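Side-chain contacts in probable glutathione S-transferase 5 (Caenorhabditis elegans, PDB 1ZL9), which conjugates reduced glutathione to a wide range of hydrophobic electrophiles and may help detoxify reactive oxygen species produced during pathogenic bacterial infection: residues I69-A74 with L155-L160; R105-A110 with D125-A130. All blocks are in the same frame, centred on the assembly; numbering follows the deposited sequence.

Contact 1: I69-A74 with L155-L160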
loop_
_atom_site.group_PDB
_atom_site.type_symbol
_atom_site.label_atom_id
_atom_site.label_comp_id
_atom_site.label_asym_id
_atom_site.label_seq_id
_atom_site.Cartn_x
_atom_site.Cartn_y
_atom_site.Cartn_z
ATOM N N ILE A 69 -6.633 4.714 -5.552
ATOM C CA ILE A 69 -7.739 4.827 -6.439
ATOM C C ILE A 69 -8.800 3.760 -6.212
ATOM O O ILE A 69 -9.959 4.089 -6.093
ATOM C CB ILE A 69 -7.232 4.808 -7.870
ATOM C CG1 ILE A 69 -6.314 6.023 -8.145
ATOM C CG2 ILE A 69 -8.357 4.836 -8.863
ATOM C CD1 ILE A 69 -5.443 5.886 -9.370
ATOM N N ALA A 70 -8.408 2.484 -6.181
ATOM C CA ALA A 70 -9.364 1.390 -6.042
ATOM C C ALA A 70 -10.114 1.543 -4.718
ATOM O O ALA A 70 -11.343 1.361 -4.630
ATOM C CB ALA A 70 -8.609 0.050 -6.067
ATOM N N ARG A 71 -9.380 1.930 -3.679
ATOM C CA ARG A 71 -9.997 2.089 -2.342
ATOM C C ARG A 71 -10.989 3.268 -2.331
ATOM O O ARG A 71 -12.087 3.170 -1.788
ATOM C CB ARG A 71 -8.944 2.246 -1.233
ATOM C CG ARG A 71 -9.553 2.408 0.193
ATOM C CD ARG A 71 -8.589 2.357 1.324
ATOM N NE ARG A 71 -8.128 0.991 1.399
ATOM C CZ ARG A 71 -7.019 0.510 0.862
ATOM N NH1 ARG A 71 -6.055 1.295 0.329
ATOM N NH2 ARG A 71 -6.829 -0.790 0.902
ATOM N N PHE A 72 -10.623 4.359 -2.974
ATOM C CA PHE A 72 -11.476 5.526 -3.017
ATOM C C PHE A 72 -12.765 5.173 -3.748
ATOM O O PHE A 72 -13.889 5.395 -3.235
ATOM C CB PHE A 72 -10.767 6.659 -3.751
ATOM C CG PHE A 72 -11.694 7.796 -4.119
ATOM C CD1 PHE A 72 -12.118 8.676 -3.156
ATOM C CD2 PHE A 72 -12.112 8.003 -5.431
ATOM C CE1 PHE A 72 -12.973 9.746 -3.488
ATOM C CE2 PHE A 72 -13.007 9.024 -5.734
ATOM C CZ PHE A 72 -13.411 9.896 -4.781
ATOM N N LEU A 73 -12.602 4.518 -4.906
ATOM C CA LEU A 73 -13.774 4.159 -5.689
ATOM C C LEU A 73 -14.600 3.079 -4.974
ATOM O O LEU A 73 -15.838 3.158 -4.955
ATOM C CB LEU A 73 -13.387 3.682 -7.066
ATOM C CG LEU A 73 -12.735 4.732 -7.986
ATOM C CD1 LEU A 73 -12.286 3.996 -9.186
ATOM C CD2 LEU A 73 -13.638 5.810 -8.362
ATOM N N ALA A 74 -13.954 2.082 -4.413
ATOM C CA ALA A 74 -14.670 1.018 -3.717
ATOM C C ALA A 74 -15.499 1.592 -2.553
ATOM O O ALA A 74 -16.650 1.140 -2.335
ATOM C CB ALA A 74 -13.741 -0.099 -3.222
ATOM N N LEU A 155 -19.011 -9.302 -2.217
ATOM C CA LEU A 155 -17.931 -8.846 -3.074
ATOM C C LEU A 155 -17.242 -7.652 -2.490
ATOM O O LEU A 155 -17.883 -6.698 -2.042
ATOM C CB LEU A 155 -18.526 -8.480 -4.437
ATOM C CG LEU A 155 -17.520 -7.998 -5.470
ATOM C CD1 LEU A 155 -16.736 -9.181 -5.929
ATOM C CD2 LEU A 155 -18.260 -7.371 -6.629
ATOM N N THR A 156 -15.905 -7.681 -2.512
ATOM C CA THR A 156 -15.109 -6.478 -2.320
ATOM C C THR A 156 -14.128 -6.356 -3.490
ATOM O O THR A 156 -13.929 -7.296 -4.276
ATOM C CB THR A 156 -14.335 -6.474 -1.016
ATOM O OG1 THR A 156 -13.438 -7.581 -0.947
ATOM C CG2 THR A 156 -15.235 -6.579 0.165
ATOM N N TRP A 157 -13.496 -5.196 -3.601
ATOM C CA TRP A 157 -12.565 -4.963 -4.728
ATOM C C TRP A 157 -11.354 -5.901 -4.728
ATOM O O TRP A 157 -10.776 -6.164 -5.785
ATOM C CB TRP A 157 -12.161 -3.495 -4.771
ATOM C CG TRP A 157 -11.248 -2.982 -3.725
ATOM C CD1 TRP A 157 -11.574 -2.365 -2.590
ATOM C CD2 TRP A 157 -9.802 -2.959 -3.792
ATOM N NE1 TRP A 157 -10.437 -2.002 -1.892
ATOM C CE2 TRP A 157 -9.333 -2.352 -2.618
ATOM C CE3 TRP A 157 -8.874 -3.409 -4.727
ATOM C CZ2 TRP A 157 -7.975 -2.081 -2.391
ATOM C CZ3 TRP A 157 -7.553 -3.214 -4.481
ATOM C CH2 TRP A 157 -7.099 -2.519 -3.330
ATOM N N ILE A 158 -10.969 -6.440 -3.571
ATOM C CA ILE A 158 -9.837 -7.349 -3.566
ATOM C C ILE A 158 -10.242 -8.652 -4.236
ATOM O O ILE A 158 -9.403 -9.282 -4.854
ATOM C CB ILE A 158 -9.195 -7.502 -2.140
ATOM C CG1 ILE A 158 -7.823 -8.209 -2.230
ATOM C CG2 ILE A 158 -10.124 -8.268 -1.152
ATOM C CD1 ILE A 158 -6.738 -7.491 -2.998
ATOM N N ASP A 159 -11.527 -9.035 -4.168
ATOM C CA ASP A 159 -12.023 -10.170 -4.967
ATOM C C ASP A 159 -11.789 -9.917 -6.474
ATOM O O ASP A 159 -11.396 -10.804 -7.214
ATOM C CB ASP A 159 -13.489 -10.372 -4.768
ATOM C CG ASP A 159 -13.845 -10.908 -3.402
ATOM O OD1 ASP A 159 -13.294 -11.969 -2.951
ATOM O OD2 ASP A 159 -14.758 -10.345 -2.770
ATOM N N LEU A 160 -12.115 -8.702 -6.920
ATOM C CA LEU A 160 -11.953 -8.362 -8.323
ATOM C C LEU A 160 -10.496 -8.463 -8.734
ATOM O O LEU A 160 -10.199 -9.017 -9.810
ATOM C CB LEU A 160 -12.482 -6.934 -8.645
ATOM C CG LEU A 160 -13.991 -6.804 -8.459
ATOM C CD1 LEU A 160 -14.434 -5.362 -8.496
ATOM C CD2 LEU A 160 -14.839 -7.506 -9.461
#

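Contact 2: R105-A110 with D125-A130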
loop_
_atom_site.group_PDB
_atom_site.type_symbol
_atom_site.label_atom_id
_atom_site.label_comp_id
_atom_site.label_asym_id
_atom_site.label_seq_id
_atom_site.Cartn_x
_atom_site.Cartn_y
_atom_site.Cartn_z
ATOM N N ARG A 105 7.947 -9.516 -9.097
ATOM C CA ARG A 105 8.187 -8.555 -10.150
ATOM C C ARG A 105 9.314 -8.951 -11.173
ATOM O O ARG A 105 9.159 -8.661 -12.349
ATOM C CB ARG A 105 8.494 -7.145 -9.589
ATOM C CG ARG A 105 8.497 -6.117 -10.700
ATOM C CD ARG A 105 8.369 -4.658 -10.271
ATOM N NE ARG A 105 7.027 -4.394 -9.734
ATOM C CZ ARG A 105 6.782 -4.114 -8.453
ATOM N NH1 ARG A 105 7.783 -4.035 -7.577
ATOM N NH2 ARG A 105 5.532 -3.934 -8.045
ATOM N N PRO A 106 10.476 -9.469 -10.736
ATOM C CA PRO A 106 11.561 -9.858 -11.675
ATOM C C PRO A 106 11.068 -10.828 -12.784
ATOM O O PRO A 106 11.448 -10.667 -13.940
ATOM C CB PRO A 106 12.600 -10.498 -10.762
ATOM C CG PRO A 106 12.409 -9.761 -9.474
ATOM C CD PRO A 106 10.920 -9.622 -9.344
ATOM N N TYR A 107 10.240 -11.787 -12.406
ATOM C CA TYR A 107 9.592 -12.719 -13.329
ATOM C C TYR A 107 8.585 -12.032 -14.221
ATOM O O TYR A 107 8.655 -12.175 -15.419
ATOM C CB TYR A 107 8.929 -13.863 -12.579
ATOM C CG TYR A 107 8.213 -14.801 -13.454
ATOM C CD1 TYR A 107 8.887 -15.593 -14.395
ATOM C CD2 TYR A 107 6.843 -14.911 -13.378
ATOM C CE1 TYR A 107 8.186 -16.457 -15.210
ATOM C CE2 TYR A 107 6.156 -15.745 -14.186
ATOM C CZ TYR A 107 6.842 -16.525 -15.110
ATOM O OH TYR A 107 6.125 -17.410 -15.859
ATOM N N PHE A 108 7.693 -11.236 -13.653
ATOM C CA PHE A 108 6.659 -10.577 -14.458
ATOM C C PHE A 108 7.301 -9.657 -15.511
ATOM O O PHE A 108 6.922 -9.658 -16.699
ATOM C CB PHE A 108 5.770 -9.762 -13.546
ATOM C CG PHE A 108 4.844 -10.610 -12.649
ATOM C CD1 PHE A 108 4.186 -10.014 -11.586
ATOM C CD2 PHE A 108 4.603 -11.955 -12.916
ATOM C CE1 PHE A 108 3.318 -10.768 -10.766
ATOM C CE2 PHE A 108 3.701 -12.744 -12.058
ATOM C CZ PHE A 108 3.097 -12.130 -11.004
ATOM N N TYR A 109 8.296 -8.904 -15.059
ATOM C CA TYR A 109 9.046 -8.017 -15.936
ATOM C C TYR A 109 9.783 -8.714 -17.060
ATOM O O TYR A 109 9.899 -8.163 -18.174
ATOM C CB TYR A 109 10.042 -7.242 -15.117
ATOM C CG TYR A 109 9.509 -5.938 -14.713
ATOM C CD1 TYR A 109 8.251 -5.813 -14.182
ATOM C CD2 TYR A 109 10.300 -4.798 -14.825
ATOM C CE1 TYR A 109 7.750 -4.575 -13.792
ATOM C CE2 TYR A 109 9.814 -3.557 -14.442
ATOM C CZ TYR A 109 8.543 -3.458 -13.946
ATOM O OH TYR A 109 8.087 -2.224 -13.576
ATOM N N ALA A 110 10.298 -9.904 -16.780
ATOM C CA ALA A 110 10.997 -10.652 -17.813
ATOM C C ALA A 110 10.022 -11.158 -18.872
ATOM O O ALA A 110 10.310 -11.105 -20.061
ATOM C CB ALA A 110 11.806 -11.802 -17.226
ATOM N N ASP A 125 12.678 -20.100 -9.518
ATOM C CA ASP A 125 13.440 -19.577 -8.404
ATOM C C ASP A 125 12.769 -18.398 -7.707
ATOM O O ASP A 125 13.003 -18.153 -6.535
ATOM C CB ASP A 125 14.800 -19.093 -8.925
ATOM C CG ASP A 125 15.733 -20.250 -9.313
ATOM O OD1 ASP A 125 15.371 -21.435 -9.109
ATOM O OD2 ASP A 125 16.837 -20.026 -9.797
ATOM N N ILE A 126 12.018 -17.595 -8.445
ATOM C CA ILE A 126 11.434 -16.384 -7.840
ATOM C C ILE A 126 9.896 -16.419 -7.789
ATOM O O ILE A 126 9.267 -16.168 -6.758
ATOM C CB ILE A 126 11.898 -15.105 -8.650
ATOM C CG1 ILE A 126 13.418 -14.839 -8.529
ATOM C CG2 ILE A 126 11.152 -13.878 -8.183
ATOM C CD1 ILE A 126 13.982 -14.802 -7.155
ATOM N N PHE A 127 9.282 -16.685 -8.928
ATOM C CA PHE A 127 7.843 -16.535 -8.996
ATOM C C PHE A 127 7.142 -17.629 -8.172
ATOM O O PHE A 127 6.340 -17.324 -7.341
ATOM C CB PHE A 127 7.346 -16.535 -10.442
ATOM C CG PHE A 127 5.856 -16.644 -10.521
ATOM C CD1 PHE A 127 5.038 -15.545 -10.133
ATOM C CD2 PHE A 127 5.246 -17.821 -10.897
ATOM C CE1 PHE A 127 3.638 -15.651 -10.213
ATOM C CE2 PHE A 127 3.802 -17.917 -10.935
ATOM C CZ PHE A 127 3.043 -16.854 -10.565
ATOM N N LEU A 128 7.470 -18.896 -8.384
ATOM C CA LEU A 128 6.658 -19.949 -7.789
ATOM C C LEU A 128 6.685 -19.951 -6.277
ATOM O O LEU A 128 5.621 -20.140 -5.646
ATOM C CB LEU A 128 6.985 -21.348 -8.373
ATOM C CG LEU A 128 6.409 -21.491 -9.785
ATOM C CD1 LEU A 128 6.956 -22.753 -10.475
ATOM C CD2 LEU A 128 4.898 -21.571 -9.779
ATOM N N PRO A 129 7.828 -19.723 -5.651
ATOM C CA PRO A 129 7.828 -19.550 -4.204
ATOM C C PRO A 129 6.942 -18.365 -3.733
ATOM O O PRO A 129 6.200 -18.455 -2.758
ATOM C CB PRO A 129 9.296 -19.284 -3.889
ATOM C CG PRO A 129 10.078 -20.027 -4.990
ATOM C CD PRO A 129 9.199 -19.759 -6.195
ATOM N N ALA A 130 6.975 -17.250 -4.454
ATOM C CA ALA A 130 6.125 -16.119 -4.069
ATOM C C ALA A 130 4.607 -16.423 -4.150
ATOM O O ALA A 130 3.795 -16.052 -3.254
ATOM C CB ALA A 130 6.463 -14.929 -4.925
#

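Contact 1: I69-A74 with L155-L160
With CG set between its own backbone N and carbonyl carbon (chi1 72°), Trp157 sends its indole from the first turn of helix 157-171 onto 69-74, while Arg71, extended from CA to CD and bent at chi3, brings its guanidinium round to the far end of that indole. Ala70 CB sits over one ring face, 3.8 Å from the centroid of the six-membered ring and only 14° off its normal, which defines a CH-pi contact; its nearest ring atom is Trp157 CE3 at 3.7 Å. This is part of the interface between the thioredoxin-like N-terminal domain and the all-helical C-terminal domain of the GST fold, and all four touching residues are buried. Arg71 NH2 comes to the ring edge near its plane, 3.7 Å from Trp157 CZ2, the guanidinium and ring planes standing 68° apart. No hydrogen bond crosses between the segments: Trp157 NE1 is held by Asn80 OD1, and Arg71 NH1 by Asn91 OD1 of the second subunit. Thr156 is the N-cap of helix 157-171, and its N donates an almost straight bond of 2.9 Å to OD2 of Asp159, three residues on, one half of the N-capping box that starts this helix.

Contact 2: R105-A110 with D125-A130
Pro106, in segment 105-110 of helix 84-112, opens the contact with Ile126, in segment 125-130 of helix 119-145, through loose apolar packing, Pro106 CD lying 4.4 Å from Ile126 CG2. These are successive helices of the all-helical GST C-terminal domain; the local axes of the segments approach to 8.4 Å and cross at -121°, and the side chains between them form an aromatic cluster of Tyr107, Phe108 and Phe127. Tyr107 marks the closest backbone approach, its CA 6.0 Å from the CA of Phe127. Its ring and that of Phe127 are inclined by 29° but slid so far apart that they barely overlap, with centroids separated by 5.0 Å. Tyr107 CE2 lies over the Phe127 face, toward its rim, while Tyr107 CD2 packs on Phe127 CB at 3.4 Å. At Phe108 the first torsion turns CG anti to the carbonyl carbon, and the end of the ring swings nearer the partner helix than its CB direction alone would suggest. Tyr100, earlier in helix 84-112, touches both Phe108 and Phe127. The Phe108 and Phe127 planes meet obliquely at 50°, and the nearest atoms of this pair are Phe108 CE2 and Phe127 CE1, 3.4 Å apart.

How the contacts relate
From the N terminus, the chain passes through the thioredoxin-like sheet to helix 66-76, where 69-74 forms the first half of contact 1. It then enters helix 84-112, whose later part supplies 105-110, turns back into helix 119-145, and closes contact 2 at 125-130 after only 14 intervening residues. Next, 155-160, which spans the cap and first turn of helix 157-171, closes contact 1 across 80 residues. The short closure lies wholly within the long one, without crossing it. Contact 1 is one of the places where the N- and C-terminal domains pack together, whereas contact 2 joins neighbouring helices of the latter. They lie on opposite sides of the chain's centre, their centres about 25 Å apart.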